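Local coordinates for voltage-sensor containing phosphatase (Ciona intestinalis, PDB 3V0D), which probably dephosphorylates phosphoinositides through a PTEN-like phosphatase and C2 region whose activity is governed by a voltage sensor, at residues 25-30 / 56-61; 33-38 / 121-126; 65-70 / 84-89. The protein carries 1 engineered substitution. One frame throughout, in Å; residues are numbered along the deposited sequence. Where two conformers were deposited one is given.

Contact 1: 25-30 / 56-61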
loop_
_atom_site.group_PDB
_atom_site.type_symbol
_atom_site.label_atom_id
_atom_site.label_comp_id
_atom_site.label_asym_id
_atom_site.label_seq_id
_atom_site.Cartn_x
_atom_site.Cartn_y
_atom_site.Cartn_z
ATOM N N LEU A 25 15.209 -20.489 5.348
ATOM C CA LEU A 25 14.912 -19.086 5.055
ATOM C C LEU A 25 13.418 -18.794 5.024
ATOM O O LEU A 25 12.617 -19.658 4.644
ATOM C CB LEU A 25 15.535 -18.685 3.705
ATOM C CG LEU A 25 17.068 -18.689 3.614
ATOM C CD1 LEU A 25 17.519 -18.535 2.167
ATOM C CD2 LEU A 25 17.693 -17.591 4.483
ATOM N N ASP A 26 13.064 -17.562 5.394
ATOM C CA ASP A 26 11.721 -17.036 5.202
ATOM C C ASP A 26 11.616 -16.604 3.728
ATOM O O ASP A 26 12.000 -15.493 3.355
ATOM C CB ASP A 26 11.486 -15.860 6.160
ATOM C CG ASP A 26 10.054 -15.334 6.141
ATOM O OD1 ASP A 26 9.249 -15.758 5.289
ATOM O OD2 ASP A 26 9.721 -14.524 7.046
ATOM N N LEU A 27 11.125 -17.505 2.887
ATOM C CA LEU A 27 11.200 -17.364 1.442
ATOM C C LEU A 27 10.160 -18.311 0.880
ATOM O O LEU A 27 10.068 -19.469 1.312
ATOM C CB LEU A 27 12.617 -17.729 0.986
ATOM C CG LEU A 27 12.960 -17.635 -0.505
ATOM C CD1 LEU A 27 14.449 -17.388 -0.693
ATOM C CD2 LEU A 27 12.515 -18.901 -1.296
ATOM N N THR A 28 9.385 -17.808 -0.078
ATOM C CA THR A 28 8.273 -18.546 -0.647
ATOM C C THR A 28 8.336 -18.469 -2.161
ATOM O O THR A 28 8.405 -17.360 -2.716
ATOM C CB THR A 28 6.926 -17.922 -0.196
ATOM O OG1 THR A 28 6.856 -17.875 1.239
ATOM C CG2 THR A 28 5.718 -18.662 -0.787
ATOM N N TYR A 29 8.250 -19.609 -2.846
ATOM C CA TYR A 29 7.992 -19.626 -4.281
ATOM C C TYR A 29 6.504 -19.413 -4.505
ATOM O O TYR A 29 5.695 -20.327 -4.371
ATOM C CB TYR A 29 8.457 -20.933 -4.929
ATOM C CG TYR A 29 9.940 -21.000 -5.137
ATOM C CD1 TYR A 29 10.794 -21.435 -4.124
ATOM C CD2 TYR A 29 10.499 -20.597 -6.342
ATOM C CE1 TYR A 29 12.162 -21.504 -4.320
ATOM C CE2 TYR A 29 11.875 -20.660 -6.564
ATOM C CZ TYR A 29 12.706 -21.113 -5.540
ATOM O OH TYR A 29 14.066 -21.187 -5.720
ATOM N N VAL A 30 6.124 -18.170 -4.762
ATOM C CA VAL A 30 4.736 -17.850 -5.095
ATOM C C VAL A 30 4.332 -18.564 -6.389
ATOM O O VAL A 30 3.247 -19.137 -6.463
ATOM C CB VAL A 30 4.532 -16.324 -5.158
ATOM C CG1 VAL A 30 3.109 -15.987 -5.622
ATOM C CG2 VAL A 30 4.824 -15.691 -3.773
ATOM N N SER A 56 22.016 -14.495 -0.327
ATOM C CA SER A 56 22.807 -14.351 -1.544
ATOM C C SER A 56 23.353 -15.707 -2.010
ATOM O O SER A 56 23.334 -16.006 -3.211
ATOM C CB SER A 56 23.876 -13.291 -1.422
ATOM O OG SER A 56 24.717 -13.615 -0.353
ATOM N N ARG A 57 23.784 -16.548 -1.065
ATOM C CA ARG A 57 24.175 -17.923 -1.392
ATOM C C ARG A 57 23.040 -18.705 -2.062
ATOM O O ARG A 57 23.265 -19.440 -3.015
ATOM C CB ARG A 57 24.684 -18.658 -0.137
ATOM C CG ARG A 57 25.281 -20.041 -0.401
ATOM C CD ARG A 57 25.915 -20.631 0.848
ATOM N NE ARG A 57 24.950 -21.085 1.851
ATOM C CZ ARG A 57 24.387 -22.295 1.861
ATOM N NH1 ARG A 57 23.538 -22.627 2.832
ATOM N NH2 ARG A 57 24.671 -23.179 0.906
ATOM N N PHE A 58 21.820 -18.554 -1.545
ATOM C CA PHE A 58 20.666 -19.213 -2.126
ATOM C C PHE A 58 20.517 -18.878 -3.607
ATOM O O PHE A 58 20.366 -19.764 -4.446
ATOM C CB PHE A 58 19.401 -18.810 -1.346
ATOM C CG PHE A 58 18.119 -19.409 -1.885
ATOM C CD1 PHE A 58 17.617 -20.601 -1.355
ATOM C CD2 PHE A 58 17.421 -18.796 -2.939
ATOM C CE1 PHE A 58 16.440 -21.153 -1.855
ATOM C CE2 PHE A 58 16.249 -19.358 -3.456
ATOM C CZ PHE A 58 15.755 -20.540 -2.913
ATOM N N PHE A 59 20.531 -17.589 -3.925
ATOM C CA PHE A 59 20.320 -17.177 -5.312
ATOM C C PHE A 59 21.447 -17.565 -6.250
ATOM O O PHE A 59 21.203 -18.032 -7.362
ATOM C CB PHE A 59 19.958 -15.690 -5.372
ATOM C CG PHE A 59 18.550 -15.469 -4.941
ATOM C CD1 PHE A 59 17.511 -15.775 -5.824
ATOM C CD2 PHE A 59 18.244 -15.039 -3.653
ATOM C CE1 PHE A 59 16.197 -15.671 -5.431
ATOM C CE2 PHE A 59 16.926 -14.931 -3.251
ATOM C CZ PHE A 59 15.893 -15.245 -4.146
ATOM N N LYS A 60 22.677 -17.420 -5.780
ATOM C CA LYS A 60 23.825 -17.805 -6.587
ATOM C C LYS A 60 23.861 -19.313 -6.847
ATOM O O LYS A 60 24.331 -19.754 -7.907
ATOM C CB LYS A 60 25.103 -17.353 -5.902
ATOM C CG LYS A 60 25.254 -15.854 -5.935
ATOM C CD LYS A 60 26.518 -15.423 -5.251
ATOM C CE LYS A 60 26.540 -13.926 -5.033
ATOM N NZ LYS A 60 27.346 -13.608 -3.807
ATOM N N THR A 61 23.361 -20.098 -5.892
ATOM C CA THR A 61 23.357 -21.563 -5.980
ATOM C C THR A 61 22.197 -22.091 -6.813
ATOM O O THR A 61 22.386 -22.956 -7.673
ATOM C CB THR A 61 23.290 -22.204 -4.561
ATOM O OG1 THR A 61 24.421 -21.774 -3.802
ATOM C CG2 THR A 61 23.277 -23.755 -4.628
#
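F58 sends its ring from helix 56-61 into a hollow made by L25, L27 and Y29, the alternate residues of segment 25-30. With CG anti to the backbone N (chi1 178°), the ring starts off toward the strand. L27 meets it tip to tip: CD1 of L27 sits over one face, 4.0 Å from the centroid of the F58 ring and 16° off the normal, a CH-pi contact displaced toward the rim. CD1 also reaches CZ of F59 at 4.3 Å, so this one methyl is shared by both rings; the second branch, CD2, lies against F58 CZ. F59 has CD2 of F58 above the centre of its ring, 3.8 Å from the plane. At the root of F58, CD1 of L25 packs on F58 CB at 4.0 Å, the two side chains crossing obliquely. Tyrosine suits the outer end, being flat, long and polar only at its tip: OH of Y29 comes to the edge of the F58 ring, 3.3 Å from CZ. Y18 adds an edge-to-face ring partner to F58. Between the segments the contact rests on apolar packing and the CH-pi contact; H63, just past the helix, hydrogen-bonds Y29 OH, adding a directional bond.

Contact 2: 33-38 / 121-126. Engineered in segment 121-126: S126 (natural residue Cys). With PO4 (phosphate ion), chain D; PO4 (phosphate ion), chain C.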
loop_
_atom_site.group_PDB
_atom_site.type_symbol
_atom_site.label_atom_id
_atom_site.label_comp_id
_atom_site.label_asym_id
_atom_site.label_seq_id
_atom_site.Cartn_x
_atom_site.Cartn_y
_atom_site.Cartn_z
ATOM N N HIS A 33 8.796 -19.056 -10.635
ATOM C CA HIS A 33 9.724 -17.986 -11.041
ATOM C C HIS A 33 9.518 -16.678 -10.312
ATOM O O HIS A 33 10.174 -15.708 -10.646
ATOM C CB HIS A 33 9.701 -17.772 -12.565
ATOM C CG HIS A 33 10.045 -19.012 -13.329
ATOM N ND1 HIS A 33 9.093 -19.809 -13.917
ATOM C CD2 HIS A 33 11.239 -19.605 -13.579
ATOM C CE1 HIS A 33 9.683 -20.835 -14.503
ATOM N NE2 HIS A 33 10.981 -20.739 -14.309
ATOM N N VAL A 34 8.629 -16.666 -9.312
ATOM C CA VAL A 34 8.322 -15.461 -8.543
ATOM C C VAL A 34 8.399 -15.807 -7.073
ATOM O O VAL A 34 7.603 -16.609 -6.578
ATOM C CB VAL A 34 6.915 -14.905 -8.913
ATOM C CG1 VAL A 34 6.594 -13.685 -8.075
ATOM C CG2 VAL A 34 6.806 -14.601 -10.391
ATOM N N ILE A 35 9.376 -15.192 -6.393
ATOM C CA ILE A 35 9.659 -15.437 -5.001
ATOM C C ILE A 35 9.242 -14.223 -4.174
ATOM O O ILE A 35 9.457 -13.082 -4.603
ATOM C CB ILE A 35 11.150 -15.765 -4.825
ATOM C CG1 ILE A 35 11.468 -17.133 -5.452
ATOM C CG2 ILE A 35 11.586 -15.706 -3.359
ATOM C CD1 ILE A 35 12.932 -17.275 -5.843
ATOM N N ALA A 36 8.651 -14.480 -2.997
ATOM C CA ALA A 36 8.407 -13.461 -1.988
ATOM C C ALA A 36 9.226 -13.827 -0.764
ATOM O O ALA A 36 9.252 -14.989 -0.357
ATOM C CB ALA A 36 6.943 -13.416 -1.638
ATOM N N MET A 37 9.894 -12.854 -0.142
ATOM C CA MET A 37 10.744 -13.162 1.015
ATOM C C MET A 37 10.841 -11.947 1.931
ATOM O O MET A 37 10.427 -10.834 1.568
ATOM C CB MET A 37 12.123 -13.660 0.551
ATOM C CG MET A 37 12.901 -12.588 -0.192
ATOM S SD MET A 37 14.421 -13.283 -0.879
ATOM C CE MET A 37 15.171 -11.782 -1.540
ATOM N N SER A 38 11.391 -12.168 3.120
ATOM C CA SER A 38 11.630 -11.093 4.075
ATOM C C SER A 38 12.980 -10.410 3.811
ATOM O O SER A 38 13.694 -10.747 2.849
ATOM C CB SER A 38 11.525 -11.634 5.500
ATOM O OG SER A 38 12.407 -12.702 5.668
ATOM N N VAL A 121 14.146 -15.567 -12.767
ATOM C CA VAL A 121 13.273 -15.397 -11.622
ATOM C C VAL A 121 13.387 -13.983 -11.076
ATOM O O VAL A 121 14.406 -13.286 -11.246
ATOM C CB VAL A 121 13.543 -16.440 -10.488
ATOM C CG1 VAL A 121 13.525 -17.847 -11.059
ATOM C CG2 VAL A 121 14.837 -16.186 -9.740
ATOM N N ILE A 122 12.318 -13.580 -10.387
ATOM C CA ILE A 122 12.303 -12.356 -9.608
ATOM C C ILE A 122 12.027 -12.720 -8.173
ATOM O O ILE A 122 11.188 -13.574 -7.875
ATOM C CB ILE A 122 11.290 -11.314 -10.149
ATOM C CG1 ILE A 122 9.841 -11.811 -10.150
ATOM C CG2 ILE A 122 11.728 -10.846 -11.537
ATOM C CD1 ILE A 122 8.840 -10.807 -10.744
ATOM N N ALA A 123 12.733 -12.038 -7.267
ATOM C CA ALA A 123 12.535 -12.218 -5.827
ATOM C C ALA A 123 12.229 -10.863 -5.237
ATOM O O ALA A 123 13.087 -9.966 -5.252
ATOM C CB ALA A 123 13.753 -12.859 -5.169
ATOM N N ILE A 124 11.009 -10.725 -4.745
ATOM C CA ILE A 124 10.498 -9.467 -4.221
ATOM C C ILE A 124 10.497 -9.549 -2.710
ATOM O O ILE A 124 10.004 -10.521 -2.139
ATOM C CB ILE A 124 9.106 -9.187 -4.797
ATOM C CG1 ILE A 124 9.186 -9.121 -6.341
ATOM C CG2 ILE A 124 8.527 -7.909 -4.224
ATOM C CD1 ILE A 124 7.869 -9.146 -7.067
ATOM N N HIS A 125 11.075 -8.543 -2.068
ATOM C CA HIS A 125 11.080 -8.502 -0.615
ATOM C C HIS A 125 10.759 -7.146 -0.095
ATOM O O HIS A 125 10.963 -6.114 -0.755
ATOM C CB HIS A 125 12.398 -9.024 0.003
ATOM C CG HIS A 125 13.527 -8.040 -0.003
ATOM N ND1 HIS A 125 13.653 -7.038 0.939
ATOM C CD2 HIS A 125 14.595 -7.909 -0.836
ATOM C CE1 HIS A 125 14.743 -6.328 0.673
ATOM N NE2 HIS A 125 15.344 -6.844 -0.384
ATOM N N SER A 126 10.299 -7.137 1.153
ATOM C CA SER A 126 10.104 -5.923 1.897
ATOM C C SER A 126 10.722 -6.142 3.283
ATOM O O SER A 126 11.851 -6.644 3.342
ATOM C CB SER A 126 8.654 -5.459 1.839
ATOM O OG SER A 126 7.759 -6.529 2.051
HETATM P P PO4 D . 6.011 -19.599 -15.581
HETATM O O1 PO4 D . 6.544 -18.488 -16.453
HETATM O O2 PO4 D . 6.634 -20.879 -16.104
HETATM O O3 PO4 D . 6.482 -19.316 -14.169
HETATM O O4 PO4 D . 4.520 -19.652 -15.667
HETATM P P PO4 C . 6.093 -5.642 4.723
HETATM O O1 PO4 C . 5.103 -4.883 5.622
HETATM O O2 PO4 C . 7.472 -5.078 4.973
HETATM O O3 PO4 C . 6.032 -7.092 5.118
HETATM O O4 PO4 C . 5.705 -5.460 3.319
#
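H33 and I35 alternate with I122 and I124 in parallel backbone bonding. I122 N gives to H33 O (3.0 Å), I35 N to I122 O (2.8 Å), and I124 N to I35 O (2.8 Å). The last bond, M37 N to I124 O, is longer and more bent, 3.1 Å and 147°. M37 O, though buried, has no hydrogen-bond donor; CA and CB of H125 lie against it. M37 CG stands between the backbone N and the carbonyl carbon (chi1 65°), where it meets H125 CB. V34 and I122, side by side, turn with A36 and I124 toward helices 100-115 and 131-143. On the other face I35, M37 and small A123 meet helix 52-62.

H125 uses both ring nitrogens: ND1 gives a nearly straight bond (175°) to a lone pair of S126 O, 3.0 Å away and in the ring plane, while NE2 pairs with Y78 OH. H33 ND1 binds one phosphate ion through O3 at 2.7 Å, as does K146. Engineered S126, a cysteine in nature, gives OG to O4 of the other at 2.6 Å; R132 and the backbone N of K127, G128 and K130 complete that site. Both ions probably come from the crystallisation liquor, but the second occupies the P-loop of cysteine phosphatases, where the cysteine is the nucleophile: the paired strands lead into this loop, and the two bonds of H125 fix its ring where the loop begins.

Contact 3: 65-70 / 84-89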
loop_
_atom_site.group_PDB
_atom_site.type_symbol
_atom_site.label_atom_id
_atom_site.label_comp_id
_atom_site.label_asym_id
_atom_site.label_seq_id
_atom_site.Cartn_x
_atom_site.Cartn_y
_atom_site.Cartn_z
ATOM N N ASP A 65 23.074 -16.516 -12.154
ATOM C CA ASP A 65 22.966 -15.563 -13.265
ATOM C C ASP A 65 21.561 -15.411 -13.821
ATOM O O ASP A 65 21.378 -14.878 -14.921
ATOM C CB ASP A 65 23.930 -15.908 -14.411
ATOM C CG ASP A 65 25.368 -15.908 -13.985
ATOM O OD1 ASP A 65 25.820 -14.952 -13.312
ATOM O OD2 ASP A 65 26.052 -16.880 -14.343
ATOM N N LYS A 66 20.557 -15.847 -13.055
ATOM C CA LYS A 66 19.186 -15.831 -13.556
ATOM C C LYS A 66 18.212 -15.284 -12.521
ATOM O O LYS A 66 17.020 -15.638 -12.540
ATOM C CB LYS A 66 18.769 -17.229 -14.017
ATOM C CG LYS A 66 19.484 -17.664 -15.300
ATOM C CD LYS A 66 18.758 -18.819 -15.992
ATOM C CE LYS A 66 19.651 -19.530 -16.974
ATOM N NZ LYS A 66 20.110 -18.642 -18.064
ATOM N N PHE A 67 18.688 -14.401 -11.647
ATOM C CA PHE A 67 17.795 -13.770 -10.675
ATOM C C PHE A 67 17.873 -12.247 -10.688
ATOM O O PHE A 67 18.897 -11.646 -11.054
ATOM C CB PHE A 67 18.072 -14.303 -9.256
ATOM C CG PHE A 67 19.427 -13.924 -8.716
ATOM C CD1 PHE A 67 19.605 -12.713 -8.062
ATOM C CD2 PHE A 67 20.534 -14.759 -8.887
ATOM C CE1 PHE A 67 20.855 -12.338 -7.576
ATOM C CE2 PHE A 67 21.789 -14.383 -8.391
ATOM C CZ PHE A 67 21.937 -13.173 -7.751
ATOM N N ARG A 68 16.788 -11.630 -10.225
ATOM C CA ARG A 68 16.740 -10.193 -9.979
ATOM C C ARG A 68 16.032 -10.015 -8.646
ATOM O O ARG A 68 14.977 -10.627 -8.417
ATOM C CB ARG A 68 16.032 -9.463 -11.103
ATOM C CG ARG A 68 16.132 -7.959 -11.091
ATOM C CD ARG A 68 15.907 -7.446 -12.495
ATOM N NE ARG A 68 16.026 -6.001 -12.631
ATOM C CZ ARG A 68 17.182 -5.351 -12.587
ATOM N NH1 ARG A 68 18.309 -6.023 -12.374
ATOM N NH2 ARG A 68 17.194 -4.029 -12.754
ATOM N N ILE A 69 16.598 -9.173 -7.786
ATOM C CA ILE A 69 16.058 -8.908 -6.442
ATOM C C ILE A 69 15.428 -7.530 -6.423
ATOM O O ILE A 69 16.035 -6.569 -6.902
ATOM C CB ILE A 69 17.199 -8.941 -5.393
ATOM C CG1 ILE A 69 18.095 -10.190 -5.535
ATOM C CG2 ILE A 69 16.625 -8.780 -3.971
ATOM C CD1 ILE A 69 17.374 -11.506 -5.353
ATOM N N TYR A 70 14.237 -7.435 -5.825
ATOM C CA TYR A 70 13.560 -6.155 -5.642
ATOM C C TYR A 70 13.430 -5.865 -4.160
ATOM O O TYR A 70 12.777 -6.629 -3.427
ATOM C CB TYR A 70 12.172 -6.196 -6.312
ATOM C CG TYR A 70 12.258 -6.351 -7.807
ATOM C CD1 TYR A 70 12.323 -7.595 -8.399
ATOM C CD2 TYR A 70 12.344 -5.224 -8.632
ATOM C CE1 TYR A 70 12.429 -7.744 -9.783
ATOM C CE2 TYR A 70 12.467 -5.351 -10.023
ATOM C CZ TYR A 70 12.515 -6.620 -10.574
ATOM O OH TYR A 70 12.608 -6.790 -11.934
ATOM N N ASP A 84 25.506 -9.606 -6.521
ATOM C CA ASP A 84 26.136 -9.352 -7.824
ATOM C C ASP A 84 25.495 -8.174 -8.556
ATOM O O ASP A 84 25.423 -8.155 -9.784
ATOM C CB ASP A 84 26.194 -10.618 -8.695
ATOM C CG ASP A 84 27.141 -11.685 -8.129
ATOM O OD1 ASP A 84 28.007 -11.370 -7.291
ATOM O OD2 ASP A 84 27.006 -12.860 -8.525
ATOM N N ASN A 85 25.054 -7.174 -7.793
ATOM C CA ASN A 85 24.523 -5.930 -8.344
ATOM C C ASN A 85 23.226 -6.138 -9.110
ATOM O O ASN A 85 22.895 -5.352 -9.995
ATOM C CB ASN A 85 25.565 -5.210 -9.209
ATOM C CG ASN A 85 26.876 -5.089 -8.489
ATOM O OD1 ASN A 85 26.924 -4.548 -7.371
ATOM N ND2 ASN A 85 27.940 -5.620 -9.087
ATOM N N HIS A 86 22.477 -7.180 -8.764
ATOM C CA HIS A 86 21.195 -7.462 -9.433
ATOM C C HIS A 86 20.020 -7.083 -8.536
ATOM O O HIS A 86 19.076 -7.849 -8.385
ATOM C CB HIS A 86 21.119 -8.954 -9.785
ATOM C CG HIS A 86 22.221 -9.419 -10.674
ATOM N ND1 HIS A 86 22.571 -8.756 -11.826
ATOM C CD2 HIS A 86 23.067 -10.473 -10.573
ATOM C CE1 HIS A 86 23.586 -9.381 -12.404
ATOM N NE2 HIS A 86 23.892 -10.437 -11.671
ATOM N N VAL A 87 20.078 -5.901 -7.955
ATOM C CA VAL A 87 19.046 -5.417 -7.035
ATOM C C VAL A 87 18.438 -4.148 -7.606
ATOM O O VAL A 87 19.148 -3.288 -8.100
ATOM C CB VAL A 87 19.626 -5.148 -5.632
ATOM C CG1 VAL A 87 18.509 -4.737 -4.645
ATOM C CG2 VAL A 87 20.384 -6.348 -5.114
ATOM N N TYR A 88 17.115 -4.064 -7.507
ATOM C CA TYR A 88 16.337 -2.899 -7.928
ATOM C C TYR A 88 15.553 -2.411 -6.712
ATOM O O TYR A 88 14.849 -3.198 -6.084
ATOM C CB TYR A 88 15.425 -3.337 -9.067
ATOM C CG TYR A 88 14.543 -2.263 -9.669
ATOM C CD1 TYR A 88 14.836 -1.742 -10.927
ATOM C CD2 TYR A 88 13.384 -1.823 -9.039
ATOM C CE1 TYR A 88 14.008 -0.802 -11.520
ATOM C CE2 TYR A 88 12.549 -0.881 -9.632
ATOM C CZ TYR A 88 12.866 -0.380 -10.863
ATOM O OH TYR A 88 12.074 0.555 -11.461
ATOM N N ARG A 89 15.653 -1.135 -6.388
ATOM C CA ARG A 89 14.946 -0.589 -5.223
ATOM C C ARG A 89 13.675 0.136 -5.621
ATOM O O ARG A 89 13.652 0.935 -6.561
ATOM C CB ARG A 89 15.862 0.390 -4.445
ATOM C CG ARG A 89 16.978 -0.286 -3.601
ATOM C CD ARG A 89 17.633 0.614 -2.577
ATOM N NE ARG A 89 16.742 0.933 -1.449
ATOM C CZ ARG A 89 17.099 1.683 -0.391
ATOM N NH1 ARG A 89 18.326 2.192 -0.314
ATOM N NH2 ARG A 89 16.244 1.957 0.607
HETATM O O HOH W 1 25.193 -12.123 -13.767
HETATM O O HOH W 2 20.784 -4.414 -11.880
#
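The ring of F67 offers a face to the edge of H86 in a T-shaped pair, the F67 and H86 ring centroids 5.5 Å apart and planes at 86°. The imidazole carries D84 O over the centre of one face, 3.2 Å above the H86 ring plane. A water 3.0 Å from H86 NE2 links it to D65 OD1, donating to the carboxylate. The R68 guanidinium has CB of Y88 over one face and another water in its plane at the edge; this water accepts from R68 NH1 at 3.0 Å and donates to N85 O. NH2 of R68 also nears the edge of the Y88 ring, 3.8 Å from CD1, the two planes 62° apart. An extended chain, with CG anti to the backbone N (chi1 -169°), suits R68 to cross to the neighbouring strand while its NE makes a salt bridge with D109. Y70 brings its own edge to Y88, CD2 to CD2 at 3.6 Å; the rings are oblique. Their hydroxyls bond to D109 (Y70) and K105 (Y88), polar tips on apolar packing. On the other face, beta-branched I69 and V87, suited to extended backbone, pack together.

I69 N gives to H86 O (2.9 Å) and I69 O takes Y88 N (2.8 Å). This is parallel pairing at one side of the central sheet, as in the helix-flanked parallel sheet of the cysteine-dependent phosphatase fold.

From the N terminus the chain lays down strand 27-29, turns, and returns antiparallel as strand 34-41 before entering helix 52-62, where contact 1 closes a loop of 25 residues. Contact 2 opens inside that loop, at 33-38, and closes only at 121-126, so the two cross. Contact 3, 65-70 with 84-89, follows contact 1 in series and is nested within the long loop of contact 2. Contact 2 pairs 34-41 with 121-125 and contact 3 pairs 67-73 with 87-92; bonds between the contacts (T28 with A36, A123 with Y70) join these and strand 27-29 into one sheet. Contact 1 sets helix 52-62 against it, F59 packing on A123 and I69.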